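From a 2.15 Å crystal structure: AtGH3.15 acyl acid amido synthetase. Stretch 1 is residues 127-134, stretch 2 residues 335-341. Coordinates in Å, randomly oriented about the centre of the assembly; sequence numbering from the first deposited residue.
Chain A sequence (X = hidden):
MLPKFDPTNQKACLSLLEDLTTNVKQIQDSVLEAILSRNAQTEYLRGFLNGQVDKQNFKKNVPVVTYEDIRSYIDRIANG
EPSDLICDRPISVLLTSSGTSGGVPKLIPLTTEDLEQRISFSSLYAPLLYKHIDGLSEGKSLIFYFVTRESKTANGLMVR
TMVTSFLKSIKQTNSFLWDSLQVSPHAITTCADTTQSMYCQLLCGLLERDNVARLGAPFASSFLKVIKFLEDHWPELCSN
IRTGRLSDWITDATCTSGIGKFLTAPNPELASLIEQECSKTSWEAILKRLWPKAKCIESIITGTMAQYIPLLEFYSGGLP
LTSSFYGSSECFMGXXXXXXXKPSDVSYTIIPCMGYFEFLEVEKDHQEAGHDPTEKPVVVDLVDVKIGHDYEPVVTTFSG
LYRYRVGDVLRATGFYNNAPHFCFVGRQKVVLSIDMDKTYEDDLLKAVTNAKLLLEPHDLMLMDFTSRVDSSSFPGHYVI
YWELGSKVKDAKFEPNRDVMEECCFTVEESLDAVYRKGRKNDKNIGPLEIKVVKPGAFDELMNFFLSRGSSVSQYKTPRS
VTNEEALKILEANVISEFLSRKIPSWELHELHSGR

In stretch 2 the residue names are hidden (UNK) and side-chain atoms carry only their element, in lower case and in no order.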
ATOM      1  N   PRO A 127      16.890   5.405  13.213  1.00 40.31           N
ATOM      2  CA  PRO A 127      17.115   5.610  14.660  1.00 42.12           C
ATOM      3  C   PRO A 127      15.874   6.057  15.414  1.00 42.83           C
ATOM      4  O   PRO A 127      15.721   5.722  16.596  1.00 42.16           O
ATOM      5  CB  PRO A 127      18.214   6.679  14.701  1.00 45.27           C
ATOM      6  CG  PRO A 127      18.934   6.520  13.397  1.00 44.90           C
ATOM      7  CD  PRO A 127      17.872   6.150  12.401  1.00 40.31           C
ATOM      8  N   LEU A 128      14.966   6.791  14.767  1.00 42.98           N
ATOM      9  CA  LEU A 128      13.715   7.124  15.435  1.00 32.90           C
ATOM     10  C   LEU A 128      12.895   5.876  15.701  1.00 34.68           C
ATOM     11  O   LEU A 128      12.344   5.709  16.795  1.00 41.74           O
ATOM     12  CB  LEU A 128      12.923   8.134  14.611  1.00 43.73           C
ATOM     13  CG  LEU A 128      11.777   8.767  15.404  1.00 51.38           C
ATOM     14  CD1 LEU A 128      11.665  10.225  15.075  1.00 55.92           C
ATOM     15  CD2 LEU A 128      10.462   8.047  15.117  1.00 49.95           C
ATOM     16  N   LEU A 129      12.809   4.981  14.712  1.00 39.01           N
ATOM     17  CA  LEU A 129      12.141   3.704  14.939  1.00 45.11           C
ATOM     18  C   LEU A 129      12.804   2.952  16.082  1.00 46.98           C
ATOM     19  O   LEU A 129      12.125   2.492  17.012  1.00 42.31           O
ATOM     20  CB  LEU A 129      12.155   2.860  13.659  1.00 51.71           C
ATOM     21  CG  LEU A 129      11.198   3.219  12.519  1.00 47.32           C
ATOM     22  CD1 LEU A 129      11.432   2.317  11.283  1.00 38.50           C
ATOM     23  CD2 LEU A 129       9.744   3.162  12.992  1.00 46.90           C
ATOM     24  N   TYR A 130      14.141   2.840  16.046  1.00 44.86           N
ATOM     25  CA  TYR A 130      14.847   2.159  17.130  1.00 44.86           C
ATOM     26  C   TYR A 130      14.575   2.827  18.463  1.00 49.70           C
ATOM     27  O   TYR A 130      14.381   2.150  19.478  1.00 55.63           O
ATOM     28  CB  TYR A 130      16.354   2.120  16.874  1.00 53.83           C
ATOM     29  CG  TYR A 130      16.739   1.503  15.558  1.00 63.82           C
ATOM     30  CD1 TYR A 130      15.986   0.483  15.000  1.00 64.16           C
ATOM     31  CD2 TYR A 130      17.858   1.947  14.866  1.00 68.68           C
ATOM     32  CE1 TYR A 130      16.339  -0.075  13.792  1.00 67.58           C
ATOM     33  CE2 TYR A 130      18.212   1.395  13.655  1.00 65.29           C
ATOM     34  CZ  TYR A 130      17.452   0.384  13.126  1.00 66.34           C
ATOM     35  OH  TYR A 130      17.803  -0.166  11.920  1.00 69.73           O
ATOM     36  N   LYS A 131      14.552   4.157  18.485  1.00 48.53           N
ATOM     37  CA  LYS A 131      14.245   4.835  19.735  1.00 49.52           C
ATOM     38  C   LYS A 131      12.847   4.474  20.218  1.00 46.11           C
ATOM     39  O   LYS A 131      12.624   4.261  21.414  1.00 49.25           O
ATOM     40  CB  LYS A 131      14.389   6.347  19.565  1.00 45.61           C
ATOM     41  CG  LYS A 131      14.218   7.125  20.852  1.00 49.17           C
ATOM     42  CD  LYS A 131      14.328   8.626  20.611  1.00 54.14           C
ATOM     43  CE  LYS A 131      14.264   9.408  21.916  1.00 59.90           C
ATOM     44  NZ  LYS A 131      15.498   9.210  22.724  1.00 60.56           N
ATOM     45  N   HIS A 132      11.894   4.377  19.299  1.00 46.19           N
ATOM     46  CA  HIS A 132      10.521   4.128  19.716  1.00 53.70           C
ATOM     47  C   HIS A 132      10.248   2.643  19.965  1.00 54.94           C
ATOM     48  O   HIS A 132       9.516   2.296  20.895  1.00 50.69           O
ATOM     49  CB  HIS A 132       9.562   4.700  18.675  1.00 52.02           C
ATOM     50  CG  HIS A 132       9.427   6.189  18.750  1.00 53.86           C
ATOM     51  ND1 HIS A 132       8.272   6.813  19.165  1.00 56.34           N
ATOM     52  CD2 HIS A 132      10.313   7.178  18.493  1.00 55.48           C
ATOM     53  CE1 HIS A 132       8.445   8.122  19.145  1.00 54.56           C
ATOM     54  NE2 HIS A 132       9.676   8.370  18.739  1.00 55.11           N
ATOM     55  N   ILE A 133      10.825   1.752  19.170  1.00 52.44           N
ATOM     56  CA  ILE A 133      10.480   0.336  19.230  1.00 54.09           C
ATOM     57  C   ILE A 133      11.670  -0.402  19.836  1.00 46.10           C
ATOM     58  O   ILE A 133      12.660  -0.677  19.146  1.00 47.31           O
ATOM     59  CB  ILE A 133      10.099  -0.213  17.851  1.00 57.00           C
ATOM     60  CG1 ILE A 133       8.828   0.465  17.348  1.00 56.95           C
ATOM     61  CG2 ILE A 133       9.875  -1.716  17.905  1.00 60.10           C
ATOM     62  CD1 ILE A 133       8.780   0.615  15.852  1.00 53.74           C
ATOM     63  N   ASP A 134      11.582  -0.704  21.134  1.00 46.00           N
ATOM     64  CA  ASP A 134      12.663  -1.401  21.826  1.00 58.67           C
ATOM     65  C   ASP A 134      12.943  -2.746  21.172  1.00 58.60           C
ATOM     66  O   ASP A 134      12.019  -3.507  20.866  1.00 53.25           O
ATOM     67  CB  ASP A 134      12.319  -1.619  23.299  1.00 74.24           C
ATOM     68  CG  ASP A 134      12.375  -0.344  24.110  1.00 93.54           C
ATOM     69  OD1 ASP A 134      12.937   0.659  23.616  1.00 96.53           O
ATOM     70  OD2 ASP A 134      11.874  -0.354  25.256  1.00 99.46           O
ATOM     71  N   UNK A 335       6.892  10.752   6.890  1.00 27.78           N
ATOM     72  CA  UNK A 335       7.113   9.672   7.842  1.00 34.20           C
ATOM     73  C   UNK A 335       6.245   9.884   9.073  1.00 35.46           C
ATOM     74  O   UNK A 335       5.786  10.992   9.368  1.00 31.88           O
ATOM     75  c   UNK A 335       9.161  10.868   8.718  1.00 36.49           C
ATOM     76  c   UNK A 335       8.593   9.531   8.260  1.00 40.42           C
ATOM     77  c   UNK A 335       9.399   8.934   7.118  1.00 41.03           C
ATOM     78  N   UNK A 336       6.049   8.801   9.809  1.00 28.76           N
ATOM     79  CA  UNK A 336       5.230   8.816  11.017  1.00 30.20           C
ATOM     80  C   UNK A 336       6.150   9.075  12.202  1.00 30.38           C
ATOM     81  O   UNK A 336       6.967   8.225  12.563  1.00 34.01           O
ATOM     82  c   UNK A 336       3.521   7.405  12.316  1.00 34.69           C
ATOM     83  c   UNK A 336       4.467   7.495  11.117  1.00 27.86           C
ATOM     84  n   UNK A 336       3.461   8.425  13.139  1.00 23.12           N
ATOM     85  o   UNK A 336       2.881   6.357  12.503  1.00 34.02           O
ATOM     86  N   UNK A 337       6.031  10.246  12.807  1.00 28.86           N
ATOM     87  CA  UNK A 337       6.865  10.499  13.968  1.00 30.70           C
ATOM     88  C   UNK A 337       6.347   9.846  15.242  1.00 40.45           C
ATOM     89  O   UNK A 337       6.993   9.985  16.286  1.00 39.73           O
ATOM     90  c   UNK A 337       7.023  11.996  14.166  1.00 39.57           C
ATOM     91  c   UNK A 337       7.927  13.094  12.105  1.00 32.56           C
ATOM     92  c   UNK A 337       8.146  12.570  13.366  1.00 40.06           C
ATOM     93  c   UNK A 337       8.990  13.617  11.368  1.00 39.71           C
ATOM     94  c   UNK A 337      10.267  13.610  11.901  1.00 34.57           C
ATOM     95  c   UNK A 337       9.437  12.573  13.883  1.00 45.65           C
ATOM     96  c   UNK A 337      10.486  13.091  13.163  1.00 43.79           C
ATOM     97  N   UNK A 338       5.229   9.120  15.190  1.00 37.97           N
ATOM     98  CA  UNK A 338       4.703   8.393  16.348  1.00 38.03           C
ATOM     99  C   UNK A 338       4.342   6.977  15.922  1.00 35.99           C
ATOM    100  O   UNK A 338       3.163   6.610  15.867  1.00 36.16           O
ATOM    101  c   UNK A 338       3.495   9.108  16.953  1.00 40.47           C
ATOM    102  n   UNK A 338       1.830   8.812  18.693  1.00 41.49           N
ATOM    103  o   UNK A 338       3.745   7.647  18.828  1.00 47.27           O
ATOM    104  c   UNK A 338       3.029   8.457  18.242  1.00 47.57           C
ATOM    105  N   UNK A 339       5.346   6.145  15.644  1.00 39.93           N
ATOM    106  CA  UNK A 339       5.073   4.870  14.952  1.00 37.63           C
ATOM    107  C   UNK A 339       4.235   3.886  15.756  1.00 37.80           C
ATOM    108  O   UNK A 339       3.559   3.046  15.155  1.00 38.85           O
ATOM    109  c   UNK A 339       6.787   6.423  15.797  1.00 38.71           C
ATOM    110  c   UNK A 339       6.476   4.313  14.663  1.00 41.33           C
ATOM    111  c   UNK A 339       7.418   5.082  15.591  1.00 41.57           C
ATOM    112  N   UNK A 340       4.242   3.966  17.085  1.00 30.89           N
ATOM    113  CA  UNK A 340       3.450   3.074  17.928  1.00 40.74           C
ATOM    114  C   UNK A 340       2.056   3.614  18.243  1.00 42.31           C
ATOM    115  O   UNK A 340       1.376   3.054  19.106  1.00 40.68           O
ATOM    116  c   UNK A 340       5.210   0.693  18.179  1.00 41.14           C
ATOM    117  c   UNK A 340       4.198   2.776  19.231  1.00 43.94           C
ATOM    118  c   UNK A 340       6.129   1.580  20.375  1.00 46.95           C
ATOM    119  c   UNK A 340       5.474   1.941  19.028  1.00 50.03           C
ATOM    120  N   UNK A 341       1.612   4.671  17.559  1.00 40.24           N
ATOM    121  CA  UNK A 341       0.243   5.149  17.692  1.00 37.22           C
ATOM    122  C   UNK A 341      -0.758   4.050  17.330  1.00 42.00           C
ATOM    123  O   UNK A 341      -0.417   3.036  16.715  1.00 37.98           O
ATOM    124  s   UNK A 341       0.132   5.937  14.995  1.00 38.44           S
ATOM    125  c   UNK A 341      -0.002   6.347  16.773  1.00 36.77           C
TER
HETATM  126  O   HOH W   1       5.808   5.923  18.764  1.00 43.53           O

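Position 335 carries three side-chain carbons, one bonded to the backbone and bearing the other two. This fork at the first carbon, without oxygen, identifies Val335; its side chain is out of reach of stretch 1.

At position 336 two carbons lead to one oxygen and one nitrogen, the planar end of a short amide, hence Asn336. Its side chain does not reach stretch 1, but its backbone O lies 4.3 Å from Leu128 CD2.

Seven carbons, one followed by a ring of six with no heteroatom, make position 337 a phenylalanine. In Phe337 the CA-to-CB bond runs sideways, yet the ring meets the helix: CD1 is 3.4 Å from Leu128 CD1. Its backbone O approaches His132 CE1 at 3.7 Å.

Position 338 again has two carbons, the second carrying an oxygen and a nitrogen, and its CA-to-CB bond points away from the helix. This is Asn338. Its side chain makes no direct contact with stretch 1, but OD1 accepts a hydrogen bond from water 1 at 2.7 Å.

The three carbons at position 339 close a ring onto the backbone nitrogen, which only proline does. The CA-to-CB bond of Pro339 points toward the helix, and the residue has the largest covered area of the fifteen, 71 Å². Its CD sits over one face of the His132 imidazole, 4.0 Å from the ring centroid and 25° off the normal, in a CH-pi contact. The ring also makes apolar contacts: CB packs 3.8 Å from Leu129 CD2, and CD lies 4.1 Å from Leu128 CD2.

Position 340 has four carbons, forked at the second, and is therefore Leu340. Its CA-to-CB bond points toward stretch 1, and its branches reach the end of the helix and the residue after it: CD2 is 3.7 Å from Ile133 CG1, and CD1 is 3.5 Å from the backbone O of His132.

Position 341 has one carbon followed by a sulfur, so it is Cys341, out of reach of the helix. Its N donates to Asn338 O at 3.0 Å, closing the type I turn that runs from Asn338 to Cys341.

The contact buries 352 Å² and contains no direct hydrogen bond between the stretches. Leu128, Leu129, His132 and Ile133 offer a mostly apolar surface, against which Phe337, Pro339 and Leu340 pack in turn. Water 1 supplies the polar link: besides Asn338 OD1, it hydrogen-bonds His132 ND1 at 2.7 Å and accepts from Leu340 N at 3.0 Å. His132 thus joins both modes of contact, one face of its ring covered by Pro339 and its ND1 tied through water to the turn.

Stretch 2, residues 335-341: VNFNPLC
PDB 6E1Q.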